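Local coordinates for putative peptide ABC-transport system periplasmic peptide-binding protein (Campylobacter jejuni, PDB 4OEV) that binds nickel outside the cytoplasm, here as an oxalate complex, and probably delivers it to an ABC-type importer, at residues L234-R242 with I473-G482; Y279-R289 with F456-L464. One frame throughout, in Å; residues are numbered along the deposited sequence.

Interaction 1. Residues L234-R242 with I473-G482. With NI (nickel (II) ion), chain C; OXL (oxalate ion), chain D.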
loop_
_atom_site.group_PDB
_atom_site.type_symbol
_atom_site.label_atom_id
_atom_site.label_comp_id
_atom_site.label_asym_id
_atom_site.label_seq_id
_atom_site.Cartn_x
_atom_site.Cartn_y
_atom_site.Cartn_z
ATOM N N LEU A 234 -14.921 14.524 -1.393
ATOM C CA LEU A 234 -15.241 13.430 -0.498
ATOM C C LEU A 234 -14.051 13.148 0.397
ATOM O O LEU A 234 -12.983 12.821 -0.127
ATOM C CB LEU A 234 -15.560 12.165 -1.269
ATOM C CG LEU A 234 -17.021 11.919 -1.572
ATOM C CD1 LEU A 234 -17.030 10.729 -2.483
ATOM C CD2 LEU A 234 -17.810 11.673 -0.298
ATOM N N ARG A 235 -14.232 13.268 1.713
ATOM C CA ARG A 235 -13.164 12.950 2.668
ATOM C C ARG A 235 -13.138 11.470 2.909
ATOM O O ARG A 235 -14.158 10.914 3.297
ATOM C CB ARG A 235 -13.357 13.640 4.012
ATOM C CG ARG A 235 -12.373 13.084 5.060
ATOM C CD ARG A 235 -12.569 13.700 6.427
ATOM N NE ARG A 235 -12.374 15.144 6.447
ATOM C CZ ARG A 235 -11.371 15.765 7.073
ATOM N NH1 ARG A 235 -10.451 15.061 7.715
ATOM N NH2 ARG A 235 -11.291 17.101 7.070
ATOM N N GLU A 236 -11.996 10.831 2.679
ATOM C CA GLU A 236 -11.891 9.365 2.831
ATOM C C GLU A 236 -10.892 9.029 3.942
ATOM O O GLU A 236 -9.801 9.589 3.966
ATOM C CB GLU A 236 -11.459 8.726 1.515
ATOM C CG GLU A 236 -12.382 9.095 0.366
ATOM C CD GLU A 236 -12.856 7.882 -0.418
ATOM O OE1 GLU A 236 -13.087 6.818 0.202
ATOM O OE2 GLU A 236 -12.997 7.987 -1.663
ATOM N N LYS A 237 -11.284 8.151 4.864
ATOM C CA LYS A 237 -10.387 7.672 5.920
ATOM C C LYS A 237 -9.429 6.690 5.293
ATOM O O LYS A 237 -9.738 6.141 4.244
ATOM C CB LYS A 237 -11.162 6.996 7.056
ATOM C CG LYS A 237 -12.029 7.954 7.901
ATOM C CD LYS A 237 -11.158 8.879 8.789
ATOM C CE LYS A 237 -11.984 9.906 9.586
ATOM N NZ LYS A 237 -11.600 11.369 9.356
ATOM N N SER A 238 -8.256 6.468 5.898
ATOM C CA SER A 238 -7.343 5.478 5.312
ATOM C C SER A 238 -6.456 4.864 6.370
ATOM O O SER A 238 -6.268 5.445 7.437
ATOM C CB SER A 238 -6.460 6.092 4.237
ATOM O OG SER A 238 -5.232 6.563 4.804
ATOM N N ALA A 239 -5.835 3.749 6.021
ATOM C CA ALA A 239 -4.865 3.087 6.899
ATOM C C ALA A 239 -3.445 3.485 6.477
ATOM O O ALA A 239 -2.446 2.877 6.883
ATOM C CB ALA A 239 -5.058 1.535 6.867
ATOM N N ASP A 240 -3.365 4.503 5.625
ATOM C CA ASP A 240 -2.095 4.953 5.080
ATOM C C ASP A 240 -1.345 5.872 6.050
ATOM O O ASP A 240 -1.901 6.884 6.467
ATOM C CB ASP A 240 -2.356 5.692 3.772
ATOM C CG ASP A 240 -1.091 5.949 2.998
ATOM O OD1 ASP A 240 -0.038 5.368 3.335
ATOM O OD2 ASP A 240 -1.154 6.691 2.016
ATOM N N TYR A 241 -0.103 5.547 6.396
ATOM C CA TYR A 241 0.697 6.478 7.262
ATOM C C TYR A 241 1.972 6.990 6.570
ATOM O O TYR A 241 2.470 6.378 5.623
ATOM C CB TYR A 241 1.064 5.800 8.598
ATOM C CG TYR A 241 1.962 4.576 8.420
ATOM C CD1 TYR A 241 3.343 4.724 8.240
ATOM C CD2 TYR A 241 1.438 3.289 8.459
ATOM C CE1 TYR A 241 4.169 3.596 8.051
ATOM C CE2 TYR A 241 2.265 2.158 8.296
ATOM C CZ TYR A 241 3.607 2.334 8.070
ATOM O OH TYR A 241 4.425 1.248 7.888
ATOM N N ARG A 242 2.497 8.134 7.033
ATOM C CA ARG A 242 3.776 8.654 6.583
ATOM C C ARG A 242 4.761 8.540 7.739
ATOM O O ARG A 242 4.365 8.644 8.877
ATOM C CB ARG A 242 3.724 10.144 6.134
ATOM C CG ARG A 242 2.860 10.343 4.882
ATOM C CD ARG A 242 3.556 9.886 3.623
ATOM N NE ARG A 242 2.602 9.752 2.537
ATOM C CZ ARG A 242 1.848 8.681 2.322
ATOM N NH1 ARG A 242 1.904 7.615 3.121
ATOM N NH2 ARG A 242 1.007 8.677 1.306
ATOM N N ILE A 473 -20.313 7.526 -6.558
ATOM C CA ILE A 473 -19.063 7.298 -5.819
ATOM C C ILE A 473 -19.377 6.882 -4.396
ATOM O O ILE A 473 -20.190 7.493 -3.720
ATOM C CB ILE A 473 -18.152 8.529 -5.817
ATOM C CG1 ILE A 473 -17.821 8.935 -7.251
ATOM C CG2 ILE A 473 -16.845 8.236 -5.049
ATOM C CD1 ILE A 473 -17.106 10.311 -7.321
ATOM N N LYS A 474 -18.771 5.791 -3.970
ATOM C CA LYS A 474 -18.901 5.335 -2.600
ATOM C C LYS A 474 -17.542 5.371 -1.908
ATOM O O LYS A 474 -16.526 5.005 -2.528
ATOM C CB LYS A 474 -19.465 3.916 -2.554
ATOM C CG LYS A 474 -20.947 3.801 -2.981
ATOM C CD LYS A 474 -21.344 2.325 -2.862
ATOM C CE LYS A 474 -22.821 2.076 -3.173
ATOM N NZ LYS A 474 -23.029 0.623 -3.461
ATOM N N THR A 475 -17.519 5.789 -0.637
ATOM C CA THR A 475 -16.269 5.786 0.138
ATOM C C THR A 475 -16.076 4.437 0.783
ATOM O O THR A 475 -17.028 3.655 0.924
ATOM C CB THR A 475 -16.261 6.820 1.259
ATOM O OG1 THR A 475 -17.338 6.523 2.155
ATOM C CG2 THR A 475 -16.433 8.257 0.713
ATOM N N ARG A 476 -14.824 4.163 1.128
ATOM C CA ARG A 476 -14.494 3.120 2.080
ATOM C C ARG A 476 -13.074 3.386 2.581
ATOM O O ARG A 476 -12.398 4.333 2.125
ATOM C CB ARG A 476 -14.660 1.715 1.480
ATOM C CG ARG A 476 -13.709 1.333 0.381
ATOM C CD ARG A 476 -13.953 -0.127 -0.115
ATOM N NE ARG A 476 -12.731 -0.559 -0.775
ATOM C CZ ARG A 476 -12.572 -1.658 -1.501
ATOM N NH1 ARG A 476 -11.372 -1.884 -2.045
ATOM N NH2 ARG A 476 -13.589 -2.487 -1.718
ATOM N N THR A 477 -12.644 2.617 3.570
ATOM C CA THR A 477 -11.333 2.843 4.153
ATOM C C THR A 477 -10.272 2.519 3.115
ATOM O O THR A 477 -10.173 1.387 2.631
ATOM C CB THR A 477 -11.162 2.039 5.436
ATOM O OG1 THR A 477 -12.213 2.424 6.319
ATOM C CG2 THR A 477 -9.815 2.360 6.129
ATOM N N LEU A 478 -9.492 3.538 2.763
ATOM C CA LEU A 478 -8.501 3.422 1.703
ATOM C C LEU A 478 -7.190 2.843 2.241
ATOM O O LEU A 478 -7.007 2.683 3.471
ATOM C CB LEU A 478 -8.237 4.797 1.048
ATOM C CG LEU A 478 -9.503 5.430 0.423
ATOM C CD1 LEU A 478 -9.170 6.680 -0.372
ATOM C CD2 LEU A 478 -10.321 4.394 -0.456
ATOM N N GLY A 479 -6.297 2.505 1.311
ATOM C CA GLY A 479 -4.971 2.030 1.649
ATOM C C GLY A 479 -3.960 3.088 1.274
ATOM O O GLY A 479 -4.295 4.255 1.014
ATOM N N HIS A 480 -2.725 2.640 1.267
ATOM C CA HIS A 480 -1.547 3.407 0.894
ATOM C C HIS A 480 -1.739 4.052 -0.495
ATOM O O HIS A 480 -2.239 3.402 -1.432
ATOM C CB HIS A 480 -0.357 2.462 0.952
ATOM C CG HIS A 480 0.927 3.072 0.548
ATOM N ND1 HIS A 480 1.382 4.267 1.084
ATOM C CD2 HIS A 480 1.872 2.662 -0.330
ATOM C CE1 HIS A 480 2.545 4.570 0.540
ATOM N NE2 HIS A 480 2.890 3.616 -0.306
ATOM N N HIS A 481 -1.427 5.350 -0.567
ATOM C CA HIS A 481 -1.663 6.246 -1.709
ATOM C C HIS A 481 -3.130 6.433 -2.023
ATOM O O HIS A 481 -3.441 6.901 -3.103
ATOM C CB HIS A 481 -0.959 5.801 -3.013
ATOM C CG HIS A 481 0.543 5.772 -2.931
ATOM N ND1 HIS A 481 1.333 6.909 -3.027
ATOM C CD2 HIS A 481 1.401 4.728 -2.807
ATOM C CE1 HIS A 481 2.611 6.561 -2.934
ATOM N NE2 HIS A 481 2.679 5.241 -2.810
ATOM N N GLY A 482 -4.017 6.097 -1.083
ATOM C CA GLY A 482 -5.437 6.215 -1.297
ATOM C C GLY A 482 -5.971 5.123 -2.220
ATOM O O GLY A 482 -7.170 5.144 -2.601
HETATM NI NI NI C . 4.124 3.836 -1.972
HETATM C C1 OXL D . 6.161 4.892 -0.368
HETATM C C2 OXL D . 6.448 3.425 -0.672
HETATM O O1 OXL D . 6.872 5.619 0.446
HETATM O O2 OXL D . 7.638 3.071 -0.593
HETATM O O3 OXL D . 5.203 5.389 -0.995
HETATM O O4 OXL D . 5.552 2.629 -1.139
HETATM O O HOH W 1 -14.082 6.195 -2.974
HETATM O O HOH W 2 -13.339 6.538 3.803
HETATM O O HOH W 3 5.237 4.138 -3.571
#

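Interaction 2. Residues Y279-R289 with F456-L464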
loop_
_atom_site.group_PDB
_atom_site.type_symbol
_atom_site.label_atom_id
_atom_site.label_comp_id
_atom_site.label_asym_id
_atom_site.label_seq_id
_atom_site.Cartn_x
_atom_site.Cartn_y
_atom_site.Cartn_z
ATOM N N TYR A 279 -6.351 16.848 8.540
ATOM C CA TYR A 279 -6.619 15.798 7.562
ATOM C C TYR A 279 -5.716 14.613 7.883
ATOM O O TYR A 279 -5.304 13.846 6.996
ATOM C CB TYR A 279 -6.361 16.301 6.153
ATOM C CG TYR A 279 -7.595 16.295 5.293
ATOM C CD1 TYR A 279 -7.839 15.234 4.425
ATOM C CD2 TYR A 279 -8.515 17.336 5.344
ATOM C CE1 TYR A 279 -8.971 15.201 3.623
ATOM C CE2 TYR A 279 -9.664 17.322 4.534
ATOM C CZ TYR A 279 -9.882 16.237 3.679
ATOM O OH TYR A 279 -11.000 16.188 2.867
ATOM N N ALA A 280 -5.395 14.467 9.166
ATOM C CA ALA A 280 -4.423 13.455 9.602
ATOM C C ALA A 280 -4.504 13.239 11.112
ATOM O O ALA A 280 -5.074 14.067 11.826
ATOM C CB ALA A 280 -3.023 13.870 9.198
ATOM N N PHE A 281 -3.940 12.139 11.599
ATOM C CA PHE A 281 -3.789 11.987 13.033
ATOM C C PHE A 281 -2.369 11.475 13.289
ATOM O O PHE A 281 -1.741 10.876 12.401
ATOM C CB PHE A 281 -4.901 11.100 13.678
ATOM C CG PHE A 281 -4.784 9.582 13.464
ATOM C CD1 PHE A 281 -3.914 8.795 14.239
ATOM C CD2 PHE A 281 -5.667 8.914 12.584
ATOM C CE1 PHE A 281 -3.857 7.387 14.057
ATOM C CE2 PHE A 281 -5.635 7.522 12.404
ATOM C CZ PHE A 281 -4.735 6.753 13.131
ATOM N N VAL A 282 -1.836 11.812 14.463
ATOM C CA VAL A 282 -0.464 11.412 14.810
ATOM C C VAL A 282 -0.324 9.882 14.780
ATOM O O VAL A 282 -1.171 9.189 15.349
ATOM C CB VAL A 282 -0.049 11.923 16.187
ATOM C CG1 VAL A 282 1.383 11.414 16.517
ATOM C CG2 VAL A 282 -0.139 13.472 16.235
ATOM N N ALA A 283 0.727 9.384 14.108
ATOM C CA ALA A 283 1.069 7.975 14.046
ATOM C C ALA A 283 2.223 7.619 14.995
ATOM O O ALA A 283 3.158 8.401 15.188
ATOM C CB ALA A 283 1.447 7.565 12.606
ATOM N N ASN A 284 2.164 6.405 15.521
ATOM C CA ASN A 284 3.186 5.853 16.409
ATOM C C ASN A 284 3.569 4.448 16.003
ATOM O O ASN A 284 4.664 3.992 16.288
ATOM C CB ASN A 284 2.667 5.854 17.856
ATOM C CG ASN A 284 2.800 7.204 18.499
ATOM O OD1 ASN A 284 3.904 7.765 18.527
ATOM N ND2 ASN A 284 1.680 7.742 19.024
ATOM N N HIS A 285 2.665 3.749 15.337
ATOM C CA HIS A 285 3.010 2.398 14.868
ATOM C C HIS A 285 2.137 2.025 13.644
ATOM O O HIS A 285 1.278 2.812 13.258
ATOM C CB HIS A 285 2.895 1.393 16.026
ATOM C CG HIS A 285 1.495 0.973 16.373
ATOM N ND1 HIS A 285 0.707 0.206 15.538
ATOM C CD2 HIS A 285 0.784 1.129 17.516
ATOM C CE1 HIS A 285 -0.442 -0.042 16.125
ATOM N NE2 HIS A 285 -0.424 0.499 17.330
ATOM N N PRO A 286 2.390 0.866 12.998
ATOM C CA PRO A 286 1.836 0.744 11.636
ATOM C C PRO A 286 0.476 0.042 11.555
ATOM O O PRO A 286 -0.041 -0.205 10.441
ATOM C CB PRO A 286 2.896 -0.076 10.923
ATOM C CG PRO A 286 3.402 -0.991 11.984
ATOM C CD PRO A 286 3.259 -0.276 13.318
ATOM N N LEU A 287 -0.144 -0.194 12.703
ATOM C CA LEU A 287 -1.403 -0.932 12.708
ATOM C C LEU A 287 -2.521 -0.233 13.477
ATOM O O LEU A 287 -3.388 -0.905 14.049
ATOM C CB LEU A 287 -1.164 -2.343 13.284
ATOM C CG LEU A 287 -0.328 -3.300 12.444
ATOM C CD1 LEU A 287 0.007 -4.529 13.234
ATOM C CD2 LEU A 287 -1.082 -3.701 11.177
ATOM N N GLU A 288 -2.538 1.110 13.460
ATOM C CA GLU A 288 -3.467 1.891 14.309
ATOM C C GLU A 288 -4.896 2.042 13.752
ATOM O O GLU A 288 -5.775 2.673 14.383
ATOM C CB GLU A 288 -2.869 3.272 14.574
ATOM C CG GLU A 288 -1.570 3.146 15.395
ATOM C CD GLU A 288 -1.080 4.475 15.923
ATOM O OE1 GLU A 288 -0.053 4.969 15.384
ATOM O OE2 GLU A 288 -1.721 5.010 16.846
ATOM N N ARG A 289 -5.125 1.463 12.581
ATOM C CA ARG A 289 -6.482 1.357 12.058
ATOM C C ARG A 289 -6.887 -0.111 11.910
ATOM O O ARG A 289 -7.943 -0.417 11.322
ATOM C CB ARG A 289 -6.618 2.069 10.712
ATOM C CG ARG A 289 -6.718 3.593 10.848
ATOM C CD ARG A 289 -7.745 4.135 9.872
ATOM N NE ARG A 289 -7.677 5.591 9.832
ATOM C CZ ARG A 289 -8.519 6.396 10.472
ATOM N NH1 ARG A 289 -9.522 5.877 11.176
ATOM N NH2 ARG A 289 -8.372 7.720 10.389
ATOM N N PHE A 456 7.597 7.351 13.042
ATOM C CA PHE A 456 6.210 7.385 12.524
ATOM C C PHE A 456 5.689 8.811 12.677
ATOM O O PHE A 456 5.921 9.431 13.702
ATOM C CB PHE A 456 5.302 6.423 13.247
ATOM C CG PHE A 456 5.461 5.008 12.808
ATOM C CD1 PHE A 456 4.563 4.460 11.887
ATOM C CD2 PHE A 456 6.471 4.226 13.297
ATOM C CE1 PHE A 456 4.665 3.142 11.470
ATOM C CE2 PHE A 456 6.592 2.854 12.852
ATOM C CZ PHE A 456 5.671 2.348 11.955
ATOM N N LEU A 457 4.974 9.312 11.684
ATOM C CA LEU A 457 4.562 10.723 11.739
ATOM C C LEU A 457 3.045 10.847 11.781
ATOM O O LEU A 457 2.501 11.318 12.778
ATOM C CB LEU A 457 5.148 11.471 10.548
ATOM C CG LEU A 457 6.682 11.498 10.586
ATOM C CD1 LEU A 457 7.244 11.924 9.209
ATOM C CD2 LEU A 457 7.133 12.498 11.665
ATOM N N ALA A 458 2.335 10.407 10.733
ATOM C CA ALA A 458 0.902 10.631 10.731
ATOM C C ALA A 458 0.132 9.646 9.820
ATOM O O ALA A 458 0.649 9.217 8.791
ATOM C CB ALA A 458 0.590 12.049 10.299
ATOM N N TYR A 459 -1.095 9.340 10.214
ATOM C CA TYR A 459 -2.068 8.650 9.358
ATOM C C TYR A 459 -2.866 9.699 8.572
ATOM O O TYR A 459 -3.216 10.728 9.121
ATOM C CB TYR A 459 -3.014 7.801 10.193
ATOM C CG TYR A 459 -2.422 6.455 10.589
ATOM C CD1 TYR A 459 -2.721 5.300 9.877
ATOM C CD2 TYR A 459 -1.612 6.335 11.706
ATOM C CE1 TYR A 459 -2.200 4.046 10.255
ATOM C CE2 TYR A 459 -1.065 5.090 12.086
ATOM C CZ TYR A 459 -1.371 3.957 11.369
ATOM O OH TYR A 459 -0.837 2.739 11.745
ATOM N N LEU A 460 -3.088 9.452 7.281
ATOM C CA LEU A 460 -3.712 10.431 6.395
ATOM C C LEU A 460 -5.189 10.168 6.064
ATOM O O LEU A 460 -5.615 9.002 5.906
ATOM C CB LEU A 460 -2.934 10.481 5.087
ATOM C CG LEU A 460 -1.447 10.652 5.175
ATOM C CD1 LEU A 460 -0.915 10.654 3.757
ATOM C CD2 LEU A 460 -1.113 12.012 5.890
ATOM N N ASP A 461 -5.975 11.242 5.982
ATOM C CA ASP A 461 -7.229 11.174 5.243
ATOM C C ASP A 461 -6.923 11.557 3.813
ATOM O O ASP A 461 -5.926 12.227 3.531
ATOM C CB ASP A 461 -8.300 12.110 5.781
ATOM C CG ASP A 461 -8.972 11.582 6.989
ATOM O OD1 ASP A 461 -8.619 10.467 7.404
ATOM O OD2 ASP A 461 -9.881 12.268 7.506
ATOM N N PHE A 462 -7.805 11.167 2.907
ATOM C CA PHE A 462 -7.618 11.538 1.519
ATOM C C PHE A 462 -8.788 12.368 1.072
ATOM O O PHE A 462 -9.910 12.182 1.540
ATOM C CB PHE A 462 -7.445 10.296 0.630
ATOM C CG PHE A 462 -6.061 9.724 0.700
ATOM C CD1 PHE A 462 -5.061 10.226 -0.117
ATOM C CD2 PHE A 462 -5.765 8.707 1.580
ATOM C CE1 PHE A 462 -3.748 9.749 -0.045
ATOM C CE2 PHE A 462 -4.438 8.211 1.663
ATOM C CZ PHE A 462 -3.449 8.721 0.848
ATOM N N ALA A 463 -8.507 13.293 0.164
ATOM C CA ALA A 463 -9.552 14.118 -0.406
ATOM C C ALA A 463 -9.770 13.712 -1.856
ATOM O O ALA A 463 -8.919 13.967 -2.713
ATOM C CB ALA A 463 -9.181 15.645 -0.290
ATOM N N LEU A 464 -10.900 13.053 -2.123
ATOM C CA LEU A 464 -11.279 12.756 -3.493
ATOM C C LEU A 464 -11.989 13.949 -4.083
ATOM O O LEU A 464 -13.122 14.293 -3.686
ATOM C CB LEU A 464 -12.172 11.495 -3.577
ATOM C CG LEU A 464 -12.753 11.186 -4.965
ATOM C CD1 LEU A 464 -11.695 11.214 -6.062
ATOM C CD2 LEU A 464 -13.459 9.805 -4.912
HETATM O O HOH W 4 -7.327 8.327 7.826
#

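Interaction 1. Residues L234-R242 with I473-G482
Both carboxylate oxygens of Asp240 are gripped twice, and this carboxylate is the second shell of the nickel site. OD1 accepts from His480 ND1 at 2.9 Å and, from the opposite face of the carboxylate plane, from Arg242 NH1; OD2 is shared likewise between the backbone N of His481, at 2.9 Å, and Arg242 NH2. The end-on salt bridge with Arg242 would offset the charge, and its two-nitrogen grip fixes the rotation of the carboxylate, which stands 81° from the His480 imidazole. Asp240 reaches this position because CG lies anti to the backbone N (chi1 -168°), beside the carbonyl carbon. With ND1 donating in the ring plane, His480 is left with NE2 to bind nickel at 2.1 Å, and the aspartate would probably make that nitrogen a stronger donor. His481 NE2 binds the same ion, as do His26, two oxalate oxygens and a water; His481 ND1 is hydrogen-bonded to Glu12. Gly482, with positive phi, suits the turn after these histidines, where its N bonds to Gly479 O.

Farther along, one backbone bridge pairs Ser238 with Leu478: Leu478 N donates to Lys237 O and Ala239 N to Leu478 O. Ser238 OG accepts from Asp240 N in an ST turn and also pairs with Leu460 O of the adjacent strand, so serine joins turn and sheet. Beyond the bridge, the aliphatic part of Glu236 packs on Leu478, with Glu236 CB 3.6 Å from Leu478 CD1. Glu236 OE1 takes a weak bond from Arg476 N. At the outer end, Leu234 CD1 meets Ile473 CG2 at 3.6 Å.

Interaction 2. Residues Y279-R289 with F456-L464
An antiparallel strand pair joins 280-282 to the long, bulged strand 454-467, and the loop after 280-282 wraps round the hydroxyl end of Tyr459. Phe281 and Tyr459 form the hydrogen-bonded pair, each backbone N donating to the other's O; Asp461 N to Tyr279 O and Ala283 N to Leu457 O continue the pairing at its two ends. On one face of the sheet the small Ala280 sits near Ala458 and Leu460. On the other, Phe281 and Tyr459 lie side by side, their rings nearly parallel (11°) but displaced, with little shared area. Instead, Tyr459 CB stands over the Phe281 ring, 3.6 Å from its centroid, in a CH-pi contact. The Phe281 ring is brought alongside Tyr459 because its CG lies between the backbone N and the carbonyl carbon (chi1 76°).

A tyrosine suits position 459 because its hydroxyl works twice: it donates to His285 O at 2.6 Å, in the carbonyl plane on a lone pair, and accepts a nearly straight bond from Glu288 N at 2.9 Å. Glu288 OE1 completes the loop, accepting from the N atoms of both Asn284 and His285. Phe456 lies under the same loop, with His285 CA centred over its ring and Pro286 CB 3.7 Å from its CE1. Arg289 NH2 donates to water 4 and lies near Asp461 OD1 as an opposite charge, beyond a salt bridge; Asp461 OD2 makes salt bridges with Lys237 and Arg235. The long strand carries a classic beta bulge of this antiparallel sheet, in which Leu457 and Ala458 together sit opposite the single Arg242.

How the interactions relate
The centres of the two interactions lie about 10 Å apart, and both build on one antiparallel sheet in which strand 454-467 pairs with 231-236, 241-246 and 280-282. Along the chain, both segments of interaction 2 fall between those of interaction 1: 234-242 comes first, then 279-289, 456-464 and finally 473-482. They touch directly, Arg235 NH2 packing against Tyr279 CE2 at 3.0 Å and Ser238 O lying close to Arg289 NE. Strand 454-467 thus has the turn carrying Asp240 beside it and segment 279-289 along another part of its length, which connects the second shell of the nickel site to the body of the sheet.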